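DNA topoisomerase I-like protein (Leishmania donovani, PDB 2B9S) probably relaxes DNA supercoils as the smaller subunit of a heterodimeric type IB topoisomerase, which nicks one strand, allows rotation and reseals it. Local coordinates at residues 41-44 against 45-49. Sequence-based numbering, arbitrary orientation.
Sequences KIFS and ATIQK. With nucleotides of chain C.
The N-terminus of helix 45-50 meets the DNA backbone here, with S44 at the N-cap position and F43 and I47 packed behind it. The first helical turn is closed by Q48 N, which donates to S44 O at 3.0 Å with an N-H...O angle of 152°. S44 OG sits between its own backbone N and carbonyl carbon (chi1 75°), a rotamer that turns the hydroxyl to the DNA, where it donates to OP2 of DT9 of chain C; the modelled OG to OP2 separation of 2.4 Å is very short, and the exact placing of the hydroxyl is doubtful. Two residues on, T46 adds a weak hydrogen bond from OG1 to OP1 of the same nucleotide, 3.3 Å long. On the protein side the F43 and I47 side chains cross at about a right angle. With chi1 at 155°, CG1 of I47 swings toward the F43 ring and approaches it obliquely, 3.6 Å from F43 CD2. F43 also packs on I28 and C29 of helix 25-34, tying the start of helix 45-50 to that helix. As modelled, S44 and T46 direct their hydroxyls to different oxygens of one phosphate, the second only weakly, and the positive end of the helix dipole probably adds to its attraction.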
ATOM      1  N   LYS E  41      22.690   8.264   7.381  1.00 49.89           N
ATOM      2  CA  LYS E  41      21.904   9.381   7.932  1.00 49.64           C
ATOM      3  C   LYS E  41      20.694   9.750   7.037  1.00 49.19           C
ATOM      4  O   LYS E  41      19.954  10.710   7.319  1.00 49.04           O
ATOM      5  CB  LYS E  41      22.812  10.606   8.194  1.00 49.08           C
ATOM      6  N   ILE E  42      20.510   8.971   5.967  1.00 47.81           N
ATOM      7  CA  ILE E  42      19.413   9.146   5.006  1.00 45.55           C
ATOM      8  C   ILE E  42      18.620   7.832   4.828  1.00 45.05           C
ATOM      9  O   ILE E  42      17.390   7.828   4.941  1.00 46.01           O
ATOM     10  CB  ILE E  42      19.934   9.685   3.650  1.00 45.26           C
ATOM     11  CG1 ILE E  42      20.461  11.119   3.813  1.00 44.76           C
ATOM     12  CG2 ILE E  42      18.842   9.639   2.587  1.00 45.50           C
ATOM     13  CD1 ILE E  42      21.500  11.521   2.778  1.00 44.66           C
ATOM     14  N   PHE E  43      19.329   6.729   4.558  1.00 43.36           N
ATOM     15  CA  PHE E  43      18.734   5.394   4.513  1.00 41.74           C
ATOM     16  C   PHE E  43      19.092   4.618   5.762  1.00 41.81           C
ATOM     17  O   PHE E  43      20.270   4.498   6.105  1.00 43.80           O
ATOM     18  CB  PHE E  43      19.211   4.591   3.303  1.00 39.84           C
ATOM     19  CG  PHE E  43      18.805   5.164   1.962  1.00 40.04           C
ATOM     20  CD1 PHE E  43      19.576   4.911   0.838  1.00 39.23           C
ATOM     21  CD2 PHE E  43      17.637   5.921   1.813  1.00 40.12           C
ATOM     22  CE1 PHE E  43      19.202   5.407  -0.405  1.00 39.23           C
ATOM     23  CE2 PHE E  43      17.262   6.429   0.568  1.00 38.11           C
ATOM     24  CZ  PHE E  43      18.043   6.175  -0.533  1.00 38.89           C
ATOM     25  N   SER E  44      18.076   4.094   6.445  1.00 41.07           N
ATOM     26  CA  SER E  44      18.285   3.158   7.541  1.00 40.61           C
ATOM     27  C   SER E  44      18.938   1.880   7.011  1.00 40.65           C
ATOM     28  O   SER E  44      19.063   1.698   5.800  1.00 41.88           O
ATOM     29  CB  SER E  44      16.959   2.832   8.225  1.00 41.00           C
ATOM     30  OG  SER E  44      16.173   1.958   7.426  1.00 42.45           O
ATOM     31  N   ALA E  45      19.363   1.011   7.925  1.00 41.05           N
ATOM     32  CA  ALA E  45      19.922  -0.307   7.600  1.00 41.46           C
ATOM     33  C   ALA E  45      19.059  -1.114   6.622  1.00 41.27           C
ATOM     34  O   ALA E  45      19.568  -1.701   5.674  1.00 41.64           O
ATOM     35  CB  ALA E  45      20.107  -1.099   8.875  1.00 42.95           C
ATOM     36  N   THR E  46      17.756  -1.149   6.884  1.00 41.46           N
ATOM     37  CA  THR E  46      16.794  -1.916   6.093  1.00 42.45           C
ATOM     38  C   THR E  46      16.601  -1.353   4.677  1.00 40.81           C
ATOM     39  O   THR E  46      16.549  -2.117   3.724  1.00 42.50           O
ATOM     40  CB  THR E  46      15.453  -2.070   6.857  1.00 42.84           C
ATOM     41  OG1 THR E  46      15.593  -3.109   7.832  1.00 44.88           O
ATOM     42  CG2 THR E  46      14.327  -2.440   5.941  1.00 44.84           C
ATOM     43  N   ILE E  47      16.545  -0.035   4.536  1.00 39.82           N
ATOM     44  CA  ILE E  47      16.380   0.559   3.207  1.00 41.82           C
ATOM     45  C   ILE E  47      17.677   0.580   2.372  1.00 41.70           C
ATOM     46  O   ILE E  47      17.633   0.636   1.140  1.00 40.32           O
ATOM     47  CB  ILE E  47      15.559   1.911   3.227  1.00 43.92           C
ATOM     48  CG1 ILE E  47      15.888   2.809   2.034  1.00 44.15           C
ATOM     49  CG2 ILE E  47      15.756   2.671   4.506  1.00 45.00           C
ATOM     50  CD1 ILE E  47      14.734   3.694   1.652  1.00 47.03           C
ATOM     51  N   GLN E  48      18.823   0.479   3.045  1.00 42.20           N
ATOM     52  CA  GLN E  48      20.087   0.223   2.359  1.00 42.01           C
ATOM     53  C   GLN E  48      20.122  -1.177   1.744  1.00 40.87           C
ATOM     54  O   GLN E  48      20.582  -1.343   0.614  1.00 40.24           O
ATOM     55  CB  GLN E  48      21.275   0.428   3.297  1.00 42.43           C
ATOM     56  CG  GLN E  48      21.677   1.892   3.477  1.00 43.32           C
ATOM     57  CD  GLN E  48      22.787   2.066   4.492  1.00 44.38           C
ATOM     58  OE1 GLN E  48      22.574   2.639   5.568  1.00 45.89           O
ATOM     59  NE2 GLN E  48      23.976   1.557   4.167  1.00 43.17           N
ATOM     60  N   LYS E  49      19.636  -2.172   2.487  1.00 40.12           N
ATOM     61  CA  LYS E  49      19.531  -3.551   1.990  1.00 40.14           C
ATOM     62  C   LYS E  49      18.480  -3.705   0.858  1.00 38.57           C
ATOM     63  O   LYS E  49      18.481  -4.698   0.125  1.00 39.39           O
ATOM     64  CB  LYS E  49      19.258  -4.537   3.175  1.00 40.78           C
TER
ATOM     65  P    DT C   9      15.184  -0.205  10.032  1.00 49.09           P
ATOM     66  OP1  DT C   9      16.487  -0.904  10.179  1.00 49.84           O
ATOM     67  OP2  DT C   9      14.858   0.462   8.745  1.00 48.84           O
ATOM     68  O5'  DT C   9      14.011  -1.237  10.407  1.00 47.06           O
ATOM     69  C5'  DT C   9      13.710  -1.550  11.766  1.00 43.85           C
ATOM     70  C4'  DT C   9      12.359  -2.235  11.900  1.00 41.93           C
ATOM     71  O4'  DT C   9      11.318  -1.234  12.033  1.00 40.32           O
ATOM     72  C3'  DT C   9      11.937  -3.135  10.738  1.00 42.12           C
ATOM     73  O3'  DT C   9      11.720  -4.468  11.261  1.00 43.90           O
ATOM     74  C2'  DT C   9      10.711  -2.431  10.110  1.00 39.68           C
ATOM     75  C1'  DT C   9      10.185  -1.574  11.245  1.00 35.38           C
ATOM     76  N1   DT C   9       9.452  -0.300  10.893  1.00 31.97           N
ATOM     77  C2   DT C   9       8.212  -0.071  11.476  1.00 30.19           C
ATOM     78  O2   DT C   9       7.664  -0.842  12.263  1.00 30.48           O
ATOM     79  N3   DT C   9       7.629   1.121  11.118  1.00 28.03           N
ATOM     80  C4   DT C   9       8.152   2.074  10.260  1.00 30.48           C
ATOM     81  O4   DT C   9       7.543   3.100  10.019  1.00 31.25           O
ATOM     82  C5   DT C   9       9.444   1.781   9.669  1.00 29.71           C
ATOM     83  C6   DT C   9      10.026   0.623  10.013  1.00 31.85           C
TER